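Local atomic coordinates of histidine triad (HIT) protein (Marinobacter aquaeolei, PDB entry 3OHE), a protein that probably acts as a hydrolase or related enzyme of the histidine triad (HIT) family and carries bound calcium ions in the crystal. Residues His14-Ser19 and Val24-Asp29; Pro33-Val38 and Glu67-Leu72; Arg45-Tyr48 and Gln54-Arg57; Phe60-Leu65 and Leu92-Arg97. All coordinates share one frame; numbering follows the deposited sequence.

Contact 1 of 4, residues His14-Ser19 and Val24-Asp29; sequences HKLGES and VLLMND
His-14 swings its imidazole back beside the backbone N (chi1 -64°), while Asn-28 carries its amide opposite its own N (chi1 -165°), and the two flat groups meet at the end of the hairpin with planes 65° apart. NE2 of His-14 lies 3.3 Å from OD1 of Asn-28. Water 1, in the plane of the ring at its edge, joins them, 2.9 Å from His-14 NE2 and 3.0 Å from Asn-28 ND2, from which it accepts. Asn-28 OD1 accepts a hydrogen bond from the backbone N of Tyr-117, so an amide, acceptor and donor together, suits the place. With an alanine here, water 1 would probably keep its histidine partner but lose the link to this side, and the N-H of Tyr-117 would lose its acceptor. Further along, Leu-26 N is hydrogen-bonded to His-14 O at 2.8 Å. Leu-16 lays CD1 against Leu-26 CB at 3.8 Å, on the apolar face that helix 119-135 packs over. Leu-16 N then meets Val-24 O at 2.8 Å, and Gly-17 N shares that oxygen weakly at 3.3 Å. Gly-17 is extended with positive phi, a shape awkward for residues with a side chain. Two residues opposite one make a classic beta bulge in an antiparallel hairpin at the edge of the HIT sheet.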
loop_
_atom_site.group_PDB
_atom_site.type_symbol
_atom_site.label_atom_id
_atom_site.label_comp_id
_atom_site.label_asym_id
_atom_site.label_seq_id
_atom_site.Cartn_x
_atom_site.Cartn_y
_atom_site.Cartn_z
ATOM N N HIS A 14 -13.078 14.803 4.162
ATOM C CA HIS A 14 -14.520 14.843 4.471
ATOM C C HIS A 14 -14.996 13.430 4.796
ATOM O O HIS A 14 -14.580 12.486 4.152
ATOM C CB HIS A 14 -15.297 15.375 3.275
ATOM C CG HIS A 14 -14.970 16.789 2.941
ATOM N ND1 HIS A 14 -15.150 17.830 3.832
ATOM C CD2 HIS A 14 -14.465 17.338 1.810
ATOM C CE1 HIS A 14 -14.786 18.962 3.245
ATOM N NE2 HIS A 14 -14.382 18.691 2.016
ATOM N N LYS A 15 -15.851 13.273 5.796
ATOM C CA LYS A 15 -16.316 11.946 6.176
ATOM C C LYS A 15 -17.420 11.441 5.229
ATOM O O LYS A 15 -18.484 12.053 5.109
ATOM C CB LYS A 15 -16.799 11.915 7.630
ATOM C CG LYS A 15 -17.109 10.500 8.158
ATOM C CD LYS A 15 -17.801 10.537 9.512
ATOM C CE LYS A 15 -18.195 9.135 9.993
ATOM N NZ LYS A 15 -19.166 9.160 11.157
ATOM N N LEU A 16 -17.168 10.304 4.597
ATOM C CA LEU A 16 -18.114 9.667 3.690
ATOM C C LEU A 16 -19.081 8.722 4.396
ATOM O O LEU A 16 -20.252 8.589 3.977
ATOM C CB LEU A 16 -17.366 8.873 2.625
ATOM C CG LEU A 16 -16.536 9.697 1.657
ATOM C CD1 LEU A 16 -15.498 8.801 0.938
ATOM C CD2 LEU A 16 -17.452 10.412 0.641
ATOM N N GLY A 17 -18.612 8.038 5.437
ATOM C CA GLY A 17 -19.428 7.047 6.126
ATOM C C GLY A 17 -18.562 6.165 6.991
ATOM O O GLY A 17 -17.411 6.534 7.322
ATOM N N GLU A 18 -19.134 5.028 7.371
ATOM C CA GLU A 18 -18.491 4.091 8.289
ATOM C C GLU A 18 -18.649 2.678 7.757
ATOM O O GLU A 18 -19.775 2.240 7.475
ATOM C CB GLU A 18 -19.186 4.126 9.665
ATOM C CG GLU A 18 -19.166 5.480 10.317
ATOM C CD GLU A 18 -19.992 5.591 11.592
ATOM O OE1 GLU A 18 -20.879 4.745 11.820
ATOM O OE2 GLU A 18 -19.728 6.567 12.328
ATOM N N SER A 19 -17.550 1.955 7.682
ATOM C CA SER A 19 -17.620 0.512 7.488
ATOM C C SER A 19 -17.703 -0.154 8.871
ATOM O O SER A 19 -17.666 0.526 9.909
ATOM C CB SER A 19 -16.406 0.030 6.746
ATOM O OG SER A 19 -15.230 0.266 7.490
ATOM N N VAL A 24 -14.557 6.000 6.899
ATOM C CA VAL A 24 -14.340 6.080 5.464
ATOM C C VAL A 24 -14.296 7.544 5.106
ATOM O O VAL A 24 -15.320 8.251 5.257
ATOM C CB VAL A 24 -15.421 5.327 4.662
ATOM C CG1 VAL A 24 -15.037 5.291 3.161
ATOM C CG2 VAL A 24 -15.618 3.926 5.201
ATOM N N LEU A 25 -13.124 8.026 4.672
ATOM C CA LEU A 25 -12.852 9.441 4.496
ATOM C C LEU A 25 -12.509 9.739 3.053
ATOM O O LEU A 25 -11.775 9.009 2.421
ATOM C CB LEU A 25 -11.703 9.850 5.420
ATOM C CG LEU A 25 -11.832 9.516 6.912
ATOM C CD1 LEU A 25 -10.585 10.025 7.634
ATOM C CD2 LEU A 25 -13.163 10.075 7.530
ATOM N N LEU A 26 -13.008 10.866 2.565
ATOM C CA LEU A 26 -12.653 11.388 1.255
ATOM C C LEU A 26 -11.462 12.335 1.408
ATOM O O LEU A 26 -11.570 13.343 2.102
ATOM C CB LEU A 26 -13.811 12.193 0.688
ATOM C CG LEU A 26 -13.649 12.804 -0.713
ATOM C CD1 LEU A 26 -13.562 11.684 -1.770
ATOM C CD2 LEU A 26 -14.823 13.780 -0.969
HETATM N N MSE A 27 -10.342 12.031 0.787
HETATM C CA MSE A 27 -9.214 12.986 0.774
HETATM C C MSE A 27 -9.684 14.225 0.038
HETATM O O MSE A 27 -10.194 14.108 -1.069
HETATM C CB MSE A 27 -7.968 12.373 0.121
HETATM C CG MSE A 27 -6.768 13.287 0.184
HETATM SE SE MSE A 27 -6.103 13.580 1.993
HETATM C CE MSE A 27 -4.722 12.243 1.938
ATOM N N ASN A 28 -9.516 15.398 0.666
ATOM C CA ASN A 28 -10.069 16.633 0.119
ATOM C C ASN A 28 -9.204 17.267 -0.980
ATOM O O ASN A 28 -8.774 18.417 -0.867
ATOM C CB ASN A 28 -10.346 17.645 1.247
ATOM C CG ASN A 28 -11.237 18.767 0.789
ATOM O OD1 ASN A 28 -11.991 18.631 -0.187
ATOM N ND2 ASN A 28 -11.142 19.894 1.468
ATOM N N ASP A 29 -8.936 16.456 -1.991
ATOM C CA ASP A 29 -8.215 16.822 -3.201
ATOM C C ASP A 29 -8.973 16.178 -4.336
ATOM O O ASP A 29 -8.936 14.956 -4.493
ATOM C CB ASP A 29 -6.749 16.358 -3.147
ATOM C CG ASP A 29 -5.948 16.821 -4.362
ATOM O OD1 ASP A 29 -6.545 17.502 -5.251
ATOM O OD2 ASP A 29 -4.754 16.455 -4.440
HETATM O O HOH W 1 -13.795 21.172 0.675
#

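Contact 2 of 4, residues Pro33-Val38 and Glu67-Leu72; sequences PWVILV and EGMMEL
Met-69, present as selenomethionine, is the one residue of 67-72 that touches segment 33-38, and its shape decides what it touches. The first torsion puts CG beside the backbone N (chi1 -73°), the second runs the chain straight out from the helix, and the third turns the terminal methyl aside (chi3 73°). As a result SE stops against the flank of Val-35, 3.9 Å from its CB, and the methyl folds along the strand instead of driving into it. CE then rests 3.7 Å from CG2 of Val-35. The same methyl lies 3.7 Å from the carbonyl O of Pro-33 and 4.3 Å from the CB of that ring, so one carbon touches both a valine branch and the residue just before the strand. Val-35 holds CG1 opposite its backbone N (chi1 173°), which turns CG2 to the N side, where Met-69 meets it. The setting is the helix-on-sheet packing of the HIT fold, an alpha+beta arrangement, with helix 52-72 laid over one face of the antiparallel sheet. A long flexible chain suits a gap in which the nearest CA atoms, those of Pro-33 and Met-69, stand 8.4 Å apart. The beta-branched Val-35 keeps a short, compact surface on the strand, and its neighbours on that face include Val-24 and Leu-129 of helix 119-135. Trp-34, the residue before it, points to the other face, where its NE1 is hydrogen-bonded to His-93 ND1. Met-69 also packs on Val-96, one strand further over.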
loop_
_atom_site.group_PDB
_atom_site.type_symbol
_atom_site.label_atom_id
_atom_site.label_comp_id
_atom_site.label_asym_id
_atom_site.label_seq_id
_atom_site.Cartn_x
_atom_site.Cartn_y
_atom_site.Cartn_z
ATOM N N PRO A 33 -9.841 10.532 -7.475
ATOM C CA PRO A 33 -10.747 9.878 -6.520
ATOM C C PRO A 33 -9.918 9.158 -5.473
ATOM O O PRO A 33 -9.172 8.218 -5.812
ATOM C CB PRO A 33 -11.563 8.917 -7.405
ATOM C CG PRO A 33 -11.352 9.406 -8.842
ATOM C CD PRO A 33 -9.960 9.928 -8.830
ATOM N N TRP A 34 -10.011 9.590 -4.230
ATOM C CA TRP A 34 -9.042 9.187 -3.191
ATOM C C TRP A 34 -9.795 9.032 -1.879
ATOM O O TRP A 34 -10.304 10.004 -1.320
ATOM C CB TRP A 34 -7.946 10.247 -3.145
ATOM C CG TRP A 34 -6.815 10.059 -2.190
ATOM C CD1 TRP A 34 -6.677 9.180 -1.180
ATOM C CD2 TRP A 34 -5.643 10.863 -2.195
ATOM N NE1 TRP A 34 -5.462 9.382 -0.548
ATOM C CE2 TRP A 34 -4.818 10.436 -1.148
ATOM C CE3 TRP A 34 -5.236 11.959 -2.962
ATOM C CZ2 TRP A 34 -3.588 11.057 -0.888
ATOM C CZ3 TRP A 34 -4.028 12.550 -2.705
ATOM C CH2 TRP A 34 -3.219 12.100 -1.688
ATOM N N VAL A 35 -9.894 7.778 -1.428
ATOM C CA VAL A 35 -10.641 7.414 -0.217
ATOM C C VAL A 35 -9.676 6.735 0.764
ATOM O O VAL A 35 -8.845 5.891 0.353
ATOM C CB VAL A 35 -11.822 6.501 -0.568
ATOM C CG1 VAL A 35 -12.518 5.962 0.689
ATOM C CG2 VAL A 35 -12.829 7.246 -1.468
ATOM N N ILE A 36 -9.838 7.067 2.050
ATOM C CA ILE A 36 -8.983 6.575 3.102
ATOM C C ILE A 36 -9.838 5.743 4.047
ATOM O O ILE A 36 -10.921 6.175 4.440
ATOM C CB ILE A 36 -8.316 7.760 3.818
ATOM C CG1 ILE A 36 -7.488 8.584 2.806
ATOM C CG2 ILE A 36 -7.438 7.280 4.969
ATOM C CD1 ILE A 36 -6.873 9.813 3.387
ATOM N N LEU A 37 -9.352 4.546 4.397
ATOM C CA LEU A 37 -9.941 3.741 5.472
ATOM C C LEU A 37 -9.112 3.890 6.724
ATOM O O LEU A 37 -7.895 3.667 6.685
ATOM C CB LEU A 37 -10.001 2.256 5.093
ATOM C CG LEU A 37 -10.926 1.871 3.958
ATOM C CD1 LEU A 37 -10.829 0.353 3.712
ATOM C CD2 LEU A 37 -12.354 2.287 4.271
ATOM N N VAL A 38 -9.753 4.292 7.819
ATOM C CA VAL A 38 -9.071 4.462 9.108
ATOM C C VAL A 38 -9.700 3.476 10.103
ATOM O O VAL A 38 -10.806 3.704 10.605
ATOM C CB VAL A 38 -9.177 5.865 9.667
ATOM C CG1 VAL A 38 -8.234 6.007 10.881
ATOM C CG2 VAL A 38 -8.847 6.932 8.592
ATOM N N GLU A 67 -12.148 -2.649 -5.624
ATOM C CA GLU A 67 -12.831 -3.154 -6.806
ATOM C C GLU A 67 -14.041 -2.297 -7.160
ATOM O O GLU A 67 -14.305 -1.988 -8.332
ATOM C CB GLU A 67 -13.226 -4.621 -6.609
ATOM C CG GLU A 67 -13.739 -5.236 -7.896
ATOM C CD GLU A 67 -13.930 -6.714 -7.901
ATOM O OE1 GLU A 67 -13.648 -7.381 -6.895
ATOM O OE2 GLU A 67 -14.391 -7.210 -8.970
ATOM N N GLY A 68 -14.791 -1.908 -6.147
ATOM C CA GLY A 68 -15.966 -1.074 -6.358
ATOM C C GLY A 68 -15.624 0.318 -6.879
ATOM O O GLY A 68 -16.341 0.833 -7.763
HETATM N N MSE A 69 -14.566 0.948 -6.358
HETATM C CA MSE A 69 -14.139 2.249 -6.866
HETATM C C MSE A 69 -13.676 2.174 -8.304
HETATM O O MSE A 69 -13.917 3.087 -9.096
HETATM C CB MSE A 69 -13.006 2.796 -6.004
HETATM C CG MSE A 69 -13.386 3.281 -4.644
HETATM SE SE MSE A 69 -11.916 4.008 -3.627
HETATM C CE MSE A 69 -11.653 5.700 -4.569
HETATM N N MSE A 70 -13.008 1.075 -8.666
HETATM C CA MSE A 70 -12.556 0.943 -10.036
HETATM C C MSE A 70 -13.709 1.017 -11.017
HETATM O O MSE A 70 -13.610 1.714 -12.055
HETATM C CB MSE A 70 -11.765 -0.337 -10.200
HETATM C CG MSE A 70 -10.377 -0.248 -9.706
HETATM SE SE MSE A 70 -9.246 0.813 -10.946
HETATM C CE MSE A 70 -9.129 -0.500 -12.404
ATOM N N GLU A 71 -14.812 0.318 -10.711
ATOM C CA GLU A 71 -15.966 0.351 -11.614
ATOM C C GLU A 71 -16.697 1.704 -11.518
ATOM O O GLU A 71 -17.092 2.282 -12.533
ATOM C CB GLU A 71 -16.878 -0.837 -11.372
ATOM C CG GLU A 71 -17.946 -0.975 -12.462
ATOM C CD GLU A 71 -17.486 -1.522 -13.808
ATOM O OE1 GLU A 71 -16.308 -1.953 -13.960
ATOM O OE2 GLU A 71 -18.334 -1.550 -14.738
ATOM N N LEU A 72 -16.897 2.204 -10.311
ATOM C CA LEU A 72 -17.672 3.406 -10.083
ATOM C C LEU A 72 -17.046 4.631 -10.758
ATOM O O LEU A 72 -17.754 5.525 -11.238
ATOM C CB LEU A 72 -17.789 3.662 -8.588
ATOM C CG LEU A 72 -18.739 4.726 -8.114
ATOM C CD1 LEU A 72 -20.179 4.317 -8.460
ATOM C CD2 LEU A 72 -18.608 4.922 -6.591
#

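Contact 3 of 4, residues Arg45-Tyr48 and Gln54-Arg57; sequences REIY and QQQR. With CA (calcium ion), chain D.
Gln-55 packs its side chain against the backbone of Ile-47 and Tyr-48, in a turn that leads through a 3-10 segment into helix 52-72 of the HIT fold. The glutamine contributes the greatest share of the buried surface. Its CG stands beside the backbone N (chi1 -64°) and the chain runs on extended, which brings CG to 3.4 Å from Ile-47 O and carries the amide on past the turn. The methylenes therefore pass the carbonyl of Ile-47, while the polar end finds partners farther out. NE2 donates to Leu-50 O and to water 2, 2.9 Å away, and the water donates in turn to Tyr-48 O at 3.1 Å. The direct approach of Gln-55 NE2 to Tyr-48 O, 3.4 Å, has too poor an angle to be a bond, so the water does the linking. On the other side of the amide, OE1 is hydrogen-bonded to OG of Ser-63 of the second subunit, which joins this helix to that subunit. A leucine in its place would probably cost water 2, Leu-50 O and that serine the bond each now has from this amide. Ile-47 brings its CG2 to 4.2 Å from Gln-55 OE1, and packs on Leu-90 as well. Tyr-48 meets Gln-55 through its backbone, while its ring carries CB of Glu-46 over one face toward the rim. At the next residue of the helix, Gln-56 binds calcium together with Glu-53 and waters 3 and 4; its OE1 lies 2.4 Å from the ion.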
loop_
_atom_site.group_PDB
_atom_site.type_symbol
_atom_site.label_atom_id
_atom_site.label_comp_id
_atom_site.label_asym_id
_atom_site.label_seq_id
_atom_site.Cartn_x
_atom_site.Cartn_y
_atom_site.Cartn_z
ATOM N N ARG A 45 -0.093 1.912 14.492
ATOM C CA ARG A 45 0.750 2.591 13.504
ATOM C C ARG A 45 0.837 1.836 12.172
ATOM O O ARG A 45 0.983 2.454 11.132
ATOM C CB ARG A 45 2.171 2.791 14.068
ATOM C CG ARG A 45 2.230 3.769 15.225
ATOM C CD ARG A 45 3.574 3.697 15.971
ATOM N NE ARG A 45 4.715 3.861 15.083
ATOM C CZ ARG A 45 5.220 5.021 14.696
ATOM N NH1 ARG A 45 4.756 6.154 15.188
ATOM N NH2 ARG A 45 6.261 5.059 13.842
ATOM N N GLU A 46 0.788 0.510 12.230
ATOM C CA GLU A 46 1.075 -0.367 11.120
ATOM C C GLU A 46 -0.011 -1.429 10.994
ATOM O O GLU A 46 -0.582 -1.854 11.996
ATOM C CB GLU A 46 2.406 -1.122 11.351
ATOM C CG GLU A 46 3.608 -0.228 11.630
ATOM C CD GLU A 46 4.085 0.555 10.408
ATOM O OE1 GLU A 46 3.552 0.368 9.267
ATOM O OE2 GLU A 46 5.045 1.371 10.588
ATOM N N ILE A 47 -0.231 -1.921 9.781
ATOM C CA ILE A 47 -1.202 -2.981 9.569
ATOM C C ILE A 47 -0.933 -4.196 10.453
ATOM O O ILE A 47 -1.851 -4.756 11.043
ATOM C CB ILE A 47 -1.281 -3.416 8.070
ATOM C CG1 ILE A 47 -1.745 -2.268 7.184
ATOM C CG2 ILE A 47 -2.152 -4.710 7.904
ATOM C CD1 ILE A 47 -1.355 -2.486 5.702
ATOM N N TYR A 48 0.344 -4.554 10.559
ATOM C CA TYR A 48 0.718 -5.742 11.285
ATOM C C TYR A 48 0.436 -5.662 12.795
ATOM O O TYR A 48 0.502 -6.695 13.489
ATOM C CB TYR A 48 2.192 -6.124 10.996
ATOM C CG TYR A 48 3.223 -5.147 11.504
ATOM C CD1 TYR A 48 3.584 -5.087 12.850
ATOM C CD2 TYR A 48 3.914 -4.344 10.638
ATOM C CE1 TYR A 48 4.539 -4.205 13.278
ATOM C CE2 TYR A 48 4.892 -3.485 11.058
ATOM C CZ TYR A 48 5.200 -3.420 12.364
ATOM O OH TYR A 48 6.175 -2.562 12.778
ATOM N N GLN A 54 -8.666 -8.541 12.742
ATOM C CA GLN A 54 -8.880 -7.180 12.284
ATOM C C GLN A 54 -8.066 -6.857 11.062
ATOM O O GLN A 54 -8.552 -6.144 10.166
ATOM C CB GLN A 54 -8.649 -6.162 13.412
ATOM C CG GLN A 54 -9.697 -6.306 14.513
ATOM C CD GLN A 54 -9.441 -5.455 15.725
ATOM O OE1 GLN A 54 -8.466 -4.753 15.805
ATOM N NE2 GLN A 54 -10.279 -5.606 16.717
ATOM N N GLN A 55 -6.879 -7.457 10.941
ATOM C CA GLN A 55 -6.189 -7.374 9.657
ATOM C C GLN A 55 -7.026 -7.956 8.510
ATOM O O GLN A 55 -7.106 -7.385 7.417
ATOM C CB GLN A 55 -4.831 -8.087 9.676
ATOM C CG GLN A 55 -3.803 -7.494 10.615
ATOM C CD GLN A 55 -2.469 -8.210 10.535
ATOM O OE1 GLN A 55 -2.042 -8.615 9.434
ATOM N NE2 GLN A 55 -1.810 -8.402 11.675
ATOM N N GLN A 56 -7.610 -9.120 8.762
ATOM C CA GLN A 56 -8.416 -9.768 7.732
ATOM C C GLN A 56 -9.697 -8.980 7.413
ATOM O O GLN A 56 -10.110 -8.947 6.269
ATOM C CB GLN A 56 -8.732 -11.210 8.111
ATOM C CG GLN A 56 -7.504 -12.131 8.080
ATOM C CD GLN A 56 -7.864 -13.572 8.315
ATOM O OE1 GLN A 56 -8.978 -13.878 8.791
ATOM N NE2 GLN A 56 -6.957 -14.483 7.954
ATOM N N ARG A 57 -10.295 -8.325 8.394
ATOM C CA ARG A 57 -11.427 -7.463 8.118
ATOM C C ARG A 57 -11.019 -6.244 7.303
ATOM O O ARG A 57 -11.723 -5.862 6.360
ATOM C CB ARG A 57 -12.139 -7.060 9.409
ATOM C CG ARG A 57 -13.357 -6.154 9.199
ATOM C CD ARG A 57 -14.501 -6.881 8.535
ATOM N NE ARG A 57 -15.467 -5.929 8.004
ATOM C CZ ARG A 57 -16.563 -6.299 7.364
ATOM N NH1 ARG A 57 -16.939 -7.575 7.323
ATOM N NH2 ARG A 57 -17.304 -5.369 6.801
HETATM CA CA CA D . -10.872 -15.136 9.515
HETATM O O HOH W 2 0.832 -9.531 12.281
HETATM O O HOH W 3 -9.198 -16.664 8.273
HETATM O O HOH W 4 -9.322 -16.441 11.093
#

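Contact 4 of 4, residues Phe60-Leu65 and Leu92-Arg97; sequences FESSAL and LHHIVR
His-94 is gripped by two helix side chains that come at it from different directions, Ser-62 at the edge of its ring and Leu-65 over one face. The serine hydroxyl reaches the ring near its plane, and OG lies 2.8 Å from NE2 of His-94 in a hydrogen bond for which either group could be the donor. Ser-62 places OG opposite its backbone N (chi1 177°), directed from the helix at the imidazole, while its CB sits in the ring plane 3.5 Å from His-94 NE2. Leu-65, one turn later, stands above: its CD2 lies 3.7 Å from the centroid of the imidazole and 11° off the normal, a clear CH-pi contact centred on the ring. The two contacts are complementary, since the edge nitrogen takes a polar partner and the flat face takes a methyl. A small serine suits a close edge approach, and a branched leucine can lower one methyl onto the ring. At its other nitrogen, ND1 of His-94 is hydrogen-bonded to Val-35 O, so the ring is held at both ends and is unlikely to turn. The alternating histidines expected of the HIT motif, His-91 just before the strand and His-93 on it, are distinct from His-94; His-93 points to the opposite face. Residues 60-65 of helix 52-72 run nearly parallel to strand 92-97, with Leu-65 also touching Val-35 and Leu-37 of strand 34-39 and Ser-62 touching Val-80 of strand 77-82.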
loop_
_atom_site.group_PDB
_atom_site.type_symbol
_atom_site.label_atom_id
_atom_site.label_comp_id
_atom_site.label_asym_id
_atom_site.label_seq_id
_atom_site.Cartn_x
_atom_site.Cartn_y
_atom_site.Cartn_z
ATOM N N PHE A 60 -10.611 -7.390 3.761
ATOM C CA PHE A 60 -11.933 -7.574 3.124
ATOM C C PHE A 60 -12.481 -6.211 2.674
ATOM O O PHE A 60 -12.928 -6.049 1.528
ATOM C CB PHE A 60 -12.928 -8.262 4.082
ATOM C CG PHE A 60 -14.320 -8.209 3.595
ATOM C CD1 PHE A 60 -14.751 -9.034 2.587
ATOM C CD2 PHE A 60 -15.191 -7.219 4.053
ATOM C CE1 PHE A 60 -16.079 -8.935 2.119
ATOM C CE2 PHE A 60 -16.493 -7.106 3.576
ATOM C CZ PHE A 60 -16.911 -7.965 2.594
ATOM N N GLU A 61 -12.458 -5.244 3.578
ATOM C CA GLU A 61 -13.022 -3.921 3.285
ATOM C C GLU A 61 -12.231 -3.219 2.189
ATOM O O GLU A 61 -12.814 -2.601 1.285
ATOM C CB GLU A 61 -13.088 -3.052 4.554
ATOM C CG GLU A 61 -14.075 -3.642 5.573
ATOM C CD GLU A 61 -14.292 -2.781 6.815
ATOM O OE1 GLU A 61 -13.658 -1.723 6.878
ATOM O OE2 GLU A 61 -15.096 -3.168 7.707
ATOM N N SER A 62 -10.913 -3.270 2.263
ATOM C CA SER A 62 -10.041 -2.612 1.294
ATOM C C SER A 62 -10.219 -3.197 -0.096
ATOM O O SER A 62 -10.326 -2.462 -1.087
ATOM C CB SER A 62 -8.593 -2.751 1.719
ATOM O OG SER A 62 -7.715 -2.179 0.767
ATOM N N SER A 63 -10.228 -4.533 -0.186
ATOM C CA SER A 63 -10.424 -5.182 -1.483
ATOM C C SER A 63 -11.788 -4.873 -2.065
ATOM O O SER A 63 -11.924 -4.655 -3.285
ATOM C CB SER A 63 -10.215 -6.674 -1.362
ATOM O OG SER A 63 -8.826 -6.943 -1.304
ATOM N N ALA A 64 -12.837 -4.840 -1.257
ATOM C CA ALA A 64 -14.193 -4.547 -1.730
ATOM C C ALA A 64 -14.268 -3.081 -2.177
ATOM O O ALA A 64 -14.820 -2.745 -3.242
ATOM C CB ALA A 64 -15.244 -4.857 -0.641
ATOM N N LEU A 65 -13.721 -2.186 -1.359
ATOM C CA LEU A 65 -13.675 -0.760 -1.716
ATOM C C LEU A 65 -12.931 -0.546 -3.030
ATOM O O LEU A 65 -13.389 0.211 -3.907
ATOM C CB LEU A 65 -13.017 0.043 -0.598
ATOM C CG LEU A 65 -12.840 1.542 -0.858
ATOM C CD1 LEU A 65 -14.218 2.253 -0.944
ATOM C CD2 LEU A 65 -11.966 2.174 0.262
ATOM N N LEU A 92 -5.367 3.782 5.351
ATOM C CA LEU A 92 -5.074 3.082 4.113
ATOM C C LEU A 92 -5.639 3.883 2.944
ATOM O O LEU A 92 -6.857 4.071 2.846
ATOM C CB LEU A 92 -5.658 1.656 4.220
ATOM C CG LEU A 92 -5.333 0.635 3.152
ATOM C CD1 LEU A 92 -3.793 0.398 3.128
ATOM C CD2 LEU A 92 -6.073 -0.703 3.368
ATOM N N HIS A 93 -4.750 4.363 2.081
ATOM C CA HIS A 93 -5.098 5.144 0.879
ATOM C C HIS A 93 -5.568 4.255 -0.242
ATOM O O HIS A 93 -4.951 3.234 -0.507
ATOM C CB HIS A 93 -3.861 5.895 0.370
ATOM C CG HIS A 93 -3.276 6.861 1.337
ATOM N ND1 HIS A 93 -3.818 8.105 1.539
ATOM C CD2 HIS A 93 -2.165 6.778 2.094
ATOM C CE1 HIS A 93 -3.069 8.740 2.418
ATOM N NE2 HIS A 93 -2.064 7.959 2.773
ATOM N N HIS A 94 -6.643 4.675 -0.917
ATOM C CA HIS A 94 -7.176 4.014 -2.114
ATOM C C HIS A 94 -7.395 5.090 -3.176
ATOM O O HIS A 94 -8.277 5.936 -3.013
ATOM C CB HIS A 94 -8.504 3.306 -1.814
ATOM C CG HIS A 94 -8.431 2.310 -0.711
ATOM N ND1 HIS A 94 -8.357 2.667 0.613
ATOM C CD2 HIS A 94 -8.380 0.967 -0.743
ATOM C CE1 HIS A 94 -8.262 1.565 1.342
ATOM N NE2 HIS A 94 -8.281 0.517 0.548
ATOM N N ILE A 95 -6.550 5.068 -4.203
ATOM C CA ILE A 95 -6.532 6.158 -5.196
ATOM C C ILE A 95 -6.772 5.564 -6.584
ATOM O O ILE A 95 -6.049 4.659 -7.007
ATOM C CB ILE A 95 -5.210 6.919 -5.172
ATOM C CG1 ILE A 95 -4.835 7.332 -3.729
ATOM C CG2 ILE A 95 -5.300 8.153 -6.093
ATOM C CD1 ILE A 95 -3.440 7.875 -3.568
ATOM N N VAL A 96 -7.826 6.017 -7.250
ATOM C CA VAL A 96 -8.079 5.630 -8.639
ATOM C C VAL A 96 -7.181 6.428 -9.563
ATOM O O VAL A 96 -7.128 7.651 -9.477
ATOM C CB VAL A 96 -9.569 5.836 -9.018
ATOM C CG1 VAL A 96 -9.783 5.463 -10.493
ATOM C CG2 VAL A 96 -10.477 5.051 -8.126
ATOM N N ARG A 97 -6.467 5.713 -10.430
ATOM C CA ARG A 97 -5.562 6.346 -11.388
ATOM C C ARG A 97 -6.049 6.153 -12.821
ATOM O O ARG A 97 -6.724 5.153 -13.134
ATOM C CB ARG A 97 -4.145 5.743 -11.273
ATOM C CG ARG A 97 -3.552 5.814 -9.895
ATOM C CD ARG A 97 -3.413 7.228 -9.362
ATOM N NE ARG A 97 -2.633 8.076 -10.266
ATOM C CZ ARG A 97 -1.315 8.170 -10.260
ATOM N NH1 ARG A 97 -0.589 7.490 -9.412
ATOM N NH2 ARG A 97 -0.708 8.954 -11.143
#

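Overall arrangement
Contacts 1, 2 and 4 build on one antiparallel sheet with strand order 13-18, 22-27, 34-39, 92-97, 77-82. Contact 1 is the hairpin at one edge; its strand 22-27 neighbours strand 34-39 of contact 2, which in turn neighbours strand 92-97 of contact 4. The centres of contacts 2 and 4 are about 5 Å apart, those of 1 and 2 about 10 Å. Helix 52-72 serves contacts 2, 3 and 4. Along the chain contact 1 closes first, contact 3 nests inside the loop of contact 2, and contacts 2 and 4 cross. Contact 3 lies outermost, its centre about 18 Å from that of contact 2, beside a calcium site; contacts 2, 3 and 4 all touch the second subunit, so one helix joins sheet and dimer.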